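Local coordinates for 6-phosphogluconate dehydrogenase (Decarboxylating) (Geobacter metallireducens, PDB 4E21), which probably catalyses the NADP-dependent oxidative decarboxylation of 6-phosphogluconate to ribulose 5-phosphate in the pentose phosphate pathway, at residues G26-G31 / L87-A92; A35-R40 / R150-M155; R39-G44 / F170-P175. One frame throughout, in Å; residues are numbered along the deposited sequence.

All three contacts lie in the NAD-binding domain and follow strand 24-28 into helix 32-43. Contact 1 pairs the strand end and its glycine turn with the chain leaving strand 84-87, at the site where Rossmann folds usually receive the dinucleotide. Contact 2 sets the middle of the helix against Tyr-152, and contact 3 joins its C-terminal part to helix 167-173. The centres of contacts 1 and 2 are about 13 Å apart, and Met-27 CG of one packs 3.5 Å from Val-38 CG2 of the other. Contacts 2 and 3 share Arg-40, with centres about 6 Å apart. The nearest atoms of contacts 1 and 3 are about 6 Å apart.

Contact 1. Residues G26-G31 / L87-A92; sequences GMIGLG and LMVPAA
Ile-28 and Leu-87 pair as parallel strand neighbours, with their side chains side by side on one face of the sheet. From Ile-28 CB, which lies 4.0 Å from Leu-87 CD2, the chain divides. The CG2 branch meets Val-89 CG1 at 4.0 Å. The CG1 branch sits beside the backbone N (chi1 -64°) and runs on extended to CD1, 3.9 Å from Leu-87 CD2. Beside this apolar row, Met-88 N donates a nearly straight bond of 2.9 Å to Ile-28 O. On the other face the selenomethionines Met-27 and Met-88 cross, though the modelled approach there is too close to be trusted. The strand ends at Ile-28, and Gly-29 follows with a positive phi of 102°. Its bare CA passes 3.6 Å from Met-88 O and also skirts Val-89 CG1. A water donates to Met-88 O at 3.0 Å and reaches Gly-29 O and Gly-31 N more weakly. Gly-29 and Gly-31 fit the Rossmann glycine motif, consistent with NADP binding. Strands 47-51 and 84-87 flank strand 24-28 in the sheet. Helices 94-101 and 72-78 pack on the Ile-28 face, and helix 32-43 packs on Met-27 and Met-88.

Contact 2. Residues A35-R40 / R150-M155; sequences ADMVRR and RGYCLM
The backbone of Arg-150 and Gly-151 runs over one face of the Arg-40 guanidinium. Gly-151 N lies 3.3 Å above that plane, offset toward its rim. Since Gly-151 N and Arg-40 NH1 are both donors, their approach at 3.4 Å is packing. Arg-40 NH1 instead donates to Leu-148 O. Gly-151 leaves helix 147-150 with a positive phi, and its CA rests 3.5 Å from Arg-40 CZ. The chain next turns into Tyr-152, just ahead of strand 153-157. That strand runs antiparallel to strand 135-142 in the mixed sheet, and helix 32-43 is the first helix of the Rossmann fold. The tyrosine ring stands at 89° to the Arg-40 guanidinium, and the two side chains pass in opposite directions. The chain of selenomethionine Met-37 bends at chi3 (85°), which puts CE over one ring face. SE stands farther off in this Met-aromatic contact, 5.1 Å from the Tyr-152 ring centroid and 12° off the normal. Met-37 CG packs 3.8 Å from Tyr-152 CZ. The hydroxyl ends beside the helix, with Tyr-152 OH 3.2 Å from Asp-36 CB. A water links Tyr-152 OH, at 2.9 Å, to Asp-36 OD2, to which it donates. Asp-36 OD2 also meets Arg-32 in a salt bridge. Farther along, Leu-154 packs on Phe-170 and Leu-173 of helix 167-173.

Contact 3. Residues R39-G44 / F170-P175; sequences RRLRKG and FRTLAP
Arg-40 leaves its helix with CG opposite the backbone N (chi1 -179°) and stays extended as far as NE, which brings its guanidinium to the C-terminal end of helix 167-173. At Thr-172, chi1 of -62° sets OG1 beside the backbone N and leaves the methyl CG2 anti to it, where it meets helix 32-43. Arg-40 NE donates to Thr-172 O at 3.0 Å. The donor lies in the carbonyl plane, on a lone pair, although the oxygen is tilted 29° out of the guanidinium plane. Arg-40 NH2 donates to Ala-174 O at 3.2 Å. Here the donor stands well above the carbonyl plane, not on a lone pair. These two N-H groups grip carbonyls at the end of the helix and beyond it, while NH1 is held by Leu-148 O. Together the three bonds would fix the rotation of the guanidinium. The positive charge is also likely to be favoured by the negative end of the helix dipole. Beside this polar grip, Thr-172 CG2 packs 3.8 Å from Arg-40 O and 4.0 Å from Gly-44 CA. Its OG1 turns to His-46 and Pro-168. Leu-41 crosses Leu-173 in the buried part, though their exact placement is doubtful. Helix 32-43 is the connection in the beta-alpha-beta unit between strands 24-28 and 47-51, the opening unit of a Rossmann domain.

Contact 1. Residues G26-G31 / L87-A92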
loop_
_atom_site.group_PDB
_atom_site.type_symbol
_atom_site.label_atom_id
_atom_site.label_comp_id
_atom_site.label_asym_id
_atom_site.label_seq_id
_atom_site.Cartn_x
_atom_site.Cartn_y
_atom_site.Cartn_z
ATOM N N GLY B 26 35.834 18.853 -20.748
ATOM C CA GLY B 26 36.198 19.274 -19.414
ATOM C C GLY B 26 35.247 18.595 -18.450
ATOM O O GLY B 26 34.061 18.447 -18.748
HETATM N N MSE B 27 35.761 18.181 -17.297
HETATM C CA MSE B 27 34.952 17.510 -16.289
HETATM C C MSE B 27 35.136 18.240 -14.980
HETATM O O MSE B 27 36.267 18.414 -14.520
HETATM C CB MSE B 27 35.417 16.068 -16.143
HETATM C CG MSE B 27 34.766 15.265 -15.021
HETATM SE SE MSE B 27 32.888 14.864 -15.350
HETATM C CE MSE B 27 32.218 15.991 -13.973
ATOM N N ILE B 28 34.040 18.689 -14.382
ATOM C CA ILE B 28 34.123 19.300 -13.060
ATOM C C ILE B 28 33.421 18.408 -12.061
ATOM O O ILE B 28 32.280 18.004 -12.291
ATOM C CB ILE B 28 33.430 20.676 -12.997
ATOM C CG1 ILE B 28 34.115 21.686 -13.915
ATOM C CG2 ILE B 28 33.391 21.185 -11.563
ATOM C CD1 ILE B 28 33.392 23.043 -13.952
ATOM N N GLY B 29 34.071 18.130 -10.936
ATOM C CA GLY B 29 33.523 17.211 -9.949
ATOM C C GLY B 29 34.223 15.875 -10.097
ATOM O O GLY B 29 33.912 15.093 -11.003
ATOM N N LEU B 30 35.184 15.623 -9.211
ATOM C CA LEU B 30 36.120 14.525 -9.404
ATOM C C LEU B 30 35.973 13.490 -8.304
ATOM O O LEU B 30 36.961 12.912 -7.845
ATOM C CB LEU B 30 37.559 15.047 -9.456
ATOM C CG LEU B 30 37.917 16.035 -10.562
ATOM C CD1 LEU B 30 39.415 16.170 -10.614
ATOM C CD2 LEU B 30 37.385 15.574 -11.912
ATOM N N GLY B 31 34.733 13.286 -7.870
ATOM C CA GLY B 31 34.399 12.150 -7.034
ATOM C C GLY B 31 34.437 10.871 -7.856
ATOM O O GLY B 31 34.825 10.868 -9.036
ATOM N N LEU B 87 29.381 18.372 -15.782
ATOM C CA LEU B 87 29.319 18.538 -14.325
ATOM C C LEU B 87 28.924 17.222 -13.648
ATOM O O LEU B 87 27.945 16.593 -14.039
ATOM C CB LEU B 87 28.334 19.643 -13.915
ATOM C CG LEU B 87 28.438 21.043 -14.547
ATOM C CD1 LEU B 87 27.319 21.945 -14.059
ATOM C CD2 LEU B 87 29.779 21.705 -14.244
HETATM N N MSE B 88 29.709 16.809 -12.654
HETATM C CA MSE B 88 29.367 15.705 -11.756
HETATM C C MSE B 88 29.549 16.203 -10.325
HETATM O O MSE B 88 30.294 15.612 -9.540
HETATM C CB MSE B 88 30.251 14.470 -11.973
HETATM C CG MSE B 88 29.867 13.568 -13.135
HETATM SE SE MSE B 88 27.938 13.244 -13.300
HETATM C CE MSE B 88 27.951 11.421 -13.887
ATOM N N VAL B 89 28.882 17.307 -10.005
ATOM C CA VAL B 89 28.902 17.855 -8.654
ATOM C C VAL B 89 27.585 17.550 -7.916
ATOM O O VAL B 89 26.610 17.111 -8.530
ATOM C CB VAL B 89 29.158 19.381 -8.679
ATOM C CG1 VAL B 89 30.492 19.675 -9.325
ATOM C CG2 VAL B 89 28.061 20.109 -9.429
ATOM N N PRO B 90 27.565 17.748 -6.587
ATOM C CA PRO B 90 26.297 17.686 -5.859
ATOM C C PRO B 90 25.241 18.592 -6.465
ATOM O O PRO B 90 25.565 19.643 -7.025
ATOM C CB PRO B 90 26.685 18.171 -4.462
ATOM C CG PRO B 90 28.069 17.639 -4.286
ATOM C CD PRO B 90 28.720 17.742 -5.667
ATOM N N ALA B 91 23.984 18.173 -6.360
ATOM C CA ALA B 91 22.867 18.914 -6.920
ATOM C C ALA B 91 22.845 20.336 -6.385
ATOM O O ALA B 91 22.465 21.287 -7.091
ATOM C CB ALA B 91 21.542 18.207 -6.593
ATOM N N ALA B 92 23.266 20.455 -5.127
ATOM C CA ALA B 92 23.144 21.689 -4.352
ATOM C C ALA B 92 24.215 22.715 -4.719
ATOM O O ALA B 92 24.142 23.874 -4.317
ATOM C CB ALA B 92 23.207 21.377 -2.854
HETATM O O HOH W 1 32.002 13.158 -9.010
#

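Contact 2. Residues A35-R40 / R150-M155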
loop_
_atom_site.group_PDB
_atom_site.type_symbol
_atom_site.label_atom_id
_atom_site.label_comp_id
_atom_site.label_asym_id
_atom_site.label_seq_id
_atom_site.Cartn_x
_atom_site.Cartn_y
_atom_site.Cartn_z
ATOM N N ALA B 35 35.518 10.959 -11.805
ATOM C CA ALA B 35 36.813 10.352 -12.096
ATOM C C ALA B 35 36.687 9.149 -13.050
ATOM O O ALA B 35 37.475 9.008 -13.993
ATOM C CB ALA B 35 37.502 9.956 -10.805
ATOM N N ASP B 36 35.683 8.305 -12.808
ATOM C CA ASP B 36 35.458 7.095 -13.604
ATOM C C ASP B 36 35.053 7.371 -15.041
ATOM O O ASP B 36 35.450 6.650 -15.959
ATOM C CB ASP B 36 34.390 6.208 -12.946
ATOM C CG ASP B 36 34.968 5.305 -11.886
ATOM O OD1 ASP B 36 36.218 5.254 -11.800
ATOM O OD2 ASP B 36 34.187 4.652 -11.156
HETATM N N MSE B 37 34.244 8.408 -15.238
HETATM C CA MSE B 37 33.830 8.774 -16.588
HETATM C C MSE B 37 35.005 9.371 -17.345
HETATM O O MSE B 37 35.132 9.153 -18.542
HETATM C CB MSE B 37 32.648 9.738 -16.567
HETATM C CG MSE B 37 31.504 9.221 -15.735
HETATM SE SE MSE B 37 30.014 10.446 -15.646
HETATM C CE MSE B 37 29.095 9.934 -17.276
ATOM N N VAL B 38 35.864 10.112 -16.645
ATOM C CA VAL B 38 37.071 10.645 -17.276
ATOM C C VAL B 38 37.969 9.479 -17.673
ATOM O O VAL B 38 38.476 9.443 -18.795
ATOM C CB VAL B 38 37.849 11.623 -16.370
ATOM C CG1 VAL B 38 39.219 11.874 -16.946
ATOM C CG2 VAL B 38 37.085 12.930 -16.228
ATOM N N ARG B 39 38.131 8.507 -16.769
ATOM C CA ARG B 39 38.976 7.354 -17.078
ATOM C C ARG B 39 38.429 6.617 -18.279
ATOM O O ARG B 39 39.179 6.227 -19.167
ATOM C CB ARG B 39 39.117 6.417 -15.890
ATOM C CG ARG B 39 39.889 7.007 -14.739
ATOM C CD ARG B 39 39.876 6.072 -13.552
ATOM N NE ARG B 39 40.434 6.708 -12.366
ATOM C CZ ARG B 39 39.739 7.004 -11.274
ATOM N NH1 ARG B 39 38.448 6.709 -11.201
ATOM N NH2 ARG B 39 40.341 7.589 -10.248
ATOM N N ARG B 40 37.110 6.455 -18.323
ATOM C CA ARG B 40 36.485 5.780 -19.454
ATOM C C ARG B 40 36.619 6.617 -20.720
ATOM O O ARG B 40 36.955 6.103 -21.784
ATOM C CB ARG B 40 35.013 5.435 -19.170
ATOM C CG ARG B 40 34.344 4.694 -20.327
ATOM C CD ARG B 40 33.051 4.038 -19.918
ATOM N NE ARG B 40 32.418 3.306 -21.013
ATOM C CZ ARG B 40 32.524 1.994 -21.199
ATOM N NH1 ARG B 40 33.258 1.266 -20.367
ATOM N NH2 ARG B 40 31.900 1.411 -22.218
ATOM N N ARG B 150 31.800 -1.308 -17.686
ATOM C CA ARG B 150 30.647 -1.785 -18.458
ATOM C C ARG B 150 29.861 -0.730 -19.240
ATOM O O ARG B 150 28.967 -1.073 -20.019
ATOM C CB ARG B 150 29.714 -2.610 -17.577
ATOM C CG ARG B 150 30.377 -3.882 -17.068
ATOM C CD ARG B 150 29.446 -4.719 -16.213
ATOM N NE ARG B 150 30.205 -5.559 -15.288
ATOM C CZ ARG B 150 29.660 -6.420 -14.430
ATOM N NH1 ARG B 150 28.340 -6.561 -14.377
ATOM N NH2 ARG B 150 30.436 -7.141 -13.622
ATOM N N GLY B 151 30.188 0.543 -19.061
ATOM C CA GLY B 151 29.398 1.576 -19.713
ATOM C C GLY B 151 28.196 1.978 -18.862
ATOM O O GLY B 151 27.678 1.183 -18.082
ATOM N N TYR B 152 27.783 3.232 -19.010
ATOM C CA TYR B 152 26.713 3.827 -18.226
ATOM C C TYR B 152 25.499 3.909 -19.119
ATOM O O TYR B 152 25.617 4.213 -20.315
ATOM C CB TYR B 152 27.089 5.249 -17.793
ATOM C CG TYR B 152 28.390 5.352 -17.021
ATOM C CD1 TYR B 152 29.599 5.545 -17.679
ATOM C CD2 TYR B 152 28.408 5.252 -15.629
ATOM C CE1 TYR B 152 30.795 5.634 -16.974
ATOM C CE2 TYR B 152 29.595 5.330 -14.915
ATOM C CZ TYR B 152 30.791 5.524 -15.594
ATOM O OH TYR B 152 31.977 5.615 -14.889
ATOM N N CYS B 153 24.333 3.627 -18.553
ATOM C CA CYS B 153 23.087 3.912 -19.251
ATOM C C CYS B 153 22.838 5.415 -19.128
ATOM O O CYS B 153 22.900 5.953 -18.033
ATOM C CB CYS B 153 21.928 3.149 -18.616
ATOM S SG CYS B 153 20.395 3.462 -19.475
ATOM N N LEU B 154 22.568 6.075 -20.250
ATOM C CA LEU B 154 22.487 7.544 -20.308
ATOM C C LEU B 154 21.151 8.019 -20.851
ATOM O O LEU B 154 20.717 7.621 -21.945
ATOM C CB LEU B 154 23.597 8.125 -21.185
ATOM C CG LEU B 154 25.025 7.823 -20.742
ATOM C CD1 LEU B 154 26.037 8.524 -21.650
ATOM C CD2 LEU B 154 25.226 8.241 -19.308
HETATM N N MSE B 155 20.499 8.863 -20.072
HETATM C CA MSE B 155 19.207 9.392 -20.442
HETATM C C MSE B 155 19.363 10.904 -20.576
HETATM O O MSE B 155 19.691 11.604 -19.606
HETATM C CB MSE B 155 18.173 9.001 -19.382
HETATM C CG MSE B 155 17.929 7.475 -19.307
HETATM SE SE MSE B 155 17.604 6.923 -17.472
HETATM C CE MSE B 155 19.375 6.240 -16.997
HETATM O O HOH W 2 31.958 3.831 -12.603
#

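Contact 3. Residues R39-G44 / F170-P175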
loop_
_atom_site.group_PDB
_atom_site.type_symbol
_atom_site.label_atom_id
_atom_site.label_comp_id
_atom_site.label_asym_id
_atom_site.label_seq_id
_atom_site.Cartn_x
_atom_site.Cartn_y
_atom_site.Cartn_z
ATOM N N ARG B 39 38.131 8.507 -16.769
ATOM C CA ARG B 39 38.976 7.354 -17.078
ATOM C C ARG B 39 38.429 6.617 -18.279
ATOM O O ARG B 39 39.179 6.227 -19.167
ATOM C CB ARG B 39 39.117 6.417 -15.890
ATOM C CG ARG B 39 39.889 7.007 -14.739
ATOM C CD ARG B 39 39.876 6.072 -13.552
ATOM N NE ARG B 39 40.434 6.708 -12.366
ATOM C CZ ARG B 39 39.739 7.004 -11.274
ATOM N NH1 ARG B 39 38.448 6.709 -11.201
ATOM N NH2 ARG B 39 40.341 7.589 -10.248
ATOM N N ARG B 40 37.110 6.455 -18.323
ATOM C CA ARG B 40 36.485 5.780 -19.454
ATOM C C ARG B 40 36.619 6.617 -20.720
ATOM O O ARG B 40 36.955 6.103 -21.784
ATOM C CB ARG B 40 35.013 5.435 -19.170
ATOM C CG ARG B 40 34.344 4.694 -20.327
ATOM C CD ARG B 40 33.051 4.038 -19.918
ATOM N NE ARG B 40 32.418 3.306 -21.013
ATOM C CZ ARG B 40 32.524 1.994 -21.199
ATOM N NH1 ARG B 40 33.258 1.266 -20.367
ATOM N NH2 ARG B 40 31.900 1.411 -22.218
ATOM N N LEU B 41 36.337 7.908 -20.592
ATOM C CA LEU B 41 36.479 8.871 -21.690
ATOM C C LEU B 41 37.898 8.826 -22.279
ATOM O O LEU B 41 38.071 8.664 -23.488
ATOM C CB LEU B 41 36.198 10.278 -21.164
ATOM C CG LEU B 41 34.919 11.061 -21.466
ATOM C CD1 LEU B 41 33.866 10.242 -22.186
ATOM C CD2 LEU B 41 34.385 11.708 -20.182
ATOM N N ARG B 42 38.905 8.979 -21.417
ATOM C CA ARG B 42 40.304 8.926 -21.840
ATOM C C ARG B 42 40.604 7.609 -22.551
ATOM O O ARG B 42 41.036 7.585 -23.709
ATOM C CB ARG B 42 41.216 9.069 -20.627
ATOM C CG ARG B 42 42.708 8.983 -20.932
ATOM C CD ARG B 42 43.454 8.626 -19.647
ATOM N NE ARG B 42 44.830 9.120 -19.589
ATOM C CZ ARG B 42 45.637 8.931 -18.542
ATOM N NH1 ARG B 42 45.195 8.259 -17.481
ATOM N NH2 ARG B 42 46.884 9.404 -18.550
ATOM N N LYS B 43 40.333 6.517 -21.841
ATOM C CA LYS B 43 40.574 5.161 -22.315
ATOM C C LYS B 43 39.876 4.908 -23.643
ATOM O O LYS B 43 40.223 3.982 -24.360
ATOM C CB LYS B 43 40.090 4.161 -21.250
ATOM C CG LYS B 43 40.706 2.773 -21.300
ATOM C CD LYS B 43 40.388 2.017 -20.020
ATOM C CE LYS B 43 38.866 1.901 -19.825
ATOM N NZ LYS B 43 38.437 1.350 -18.492
ATOM N N GLY B 44 38.888 5.730 -23.975
ATOM C CA GLY B 44 38.150 5.559 -25.219
ATOM C C GLY B 44 38.585 6.560 -26.282
ATOM O O GLY B 44 37.998 6.618 -27.370
ATOM N N PHE B 170 28.849 10.244 -25.881
ATOM C CA PHE B 170 27.856 9.303 -25.369
ATOM C C PHE B 170 28.190 7.867 -25.775
ATOM O O PHE B 170 28.161 6.955 -24.940
ATOM C CB PHE B 170 26.455 9.676 -25.844
ATOM C CG PHE B 170 25.965 10.972 -25.295
ATOM C CD1 PHE B 170 26.283 11.349 -24.003
ATOM C CD2 PHE B 170 25.176 11.810 -26.064
ATOM C CE1 PHE B 170 25.826 12.553 -23.492
ATOM C CE2 PHE B 170 24.704 12.997 -25.550
ATOM C CZ PHE B 170 25.036 13.372 -24.268
ATOM N N ARG B 171 28.532 7.676 -27.049
ATOM C CA ARG B 171 28.962 6.371 -27.537
ATOM C C ARG B 171 30.057 5.757 -26.687
ATOM O O ARG B 171 29.988 4.580 -26.326
ATOM C CB ARG B 171 29.459 6.486 -28.958
ATOM C CG ARG B 171 28.371 6.310 -29.964
ATOM C CD ARG B 171 28.917 6.518 -31.348
ATOM N NE ARG B 171 28.371 5.495 -32.224
ATOM C CZ ARG B 171 27.181 5.584 -32.800
ATOM N NH1 ARG B 171 26.425 6.661 -32.595
ATOM N NH2 ARG B 171 26.757 4.597 -33.585
ATOM N N THR B 172 31.072 6.551 -26.372
ATOM C CA THR B 172 32.177 6.070 -25.550
ATOM C C THR B 172 31.694 5.689 -24.162
ATOM O O THR B 172 32.078 4.648 -23.624
ATOM C CB THR B 172 33.277 7.138 -25.423
ATOM O OG1 THR B 172 33.801 7.404 -26.720
ATOM C CG2 THR B 172 34.414 6.677 -24.508
ATOM N N LEU B 173 30.845 6.539 -23.593
ATOM C CA LEU B 173 30.373 6.385 -22.229
ATOM C C LEU B 173 29.403 5.199 -22.060
ATOM O O LEU B 173 29.409 4.532 -21.034
ATOM C CB LEU B 173 29.690 7.670 -21.802
ATOM C CG LEU B 173 30.351 8.533 -20.724
ATOM C CD1 LEU B 173 31.817 8.283 -20.604
ATOM C CD2 LEU B 173 30.039 10.010 -20.968
ATOM N N ALA B 174 28.581 4.959 -23.080
ATOM C CA ALA B 174 27.541 3.936 -23.053
ATOM C C ALA B 174 28.120 2.521 -23.268
ATOM O O ALA B 174 29.270 2.364 -23.722
ATOM C CB ALA B 174 26.464 4.257 -24.095
ATOM N N PRO B 175 27.331 1.488 -22.930
ATOM C CA PRO B 175 27.805 0.094 -22.979
ATOM C C PRO B 175 28.024 -0.428 -24.395
ATOM O O PRO B 175 28.899 -1.261 -24.589
ATOM C CB PRO B 175 26.667 -0.688 -22.314
ATOM C CG PRO B 175 25.910 0.326 -21.495
ATOM C CD PRO B 175 25.988 1.581 -22.324
#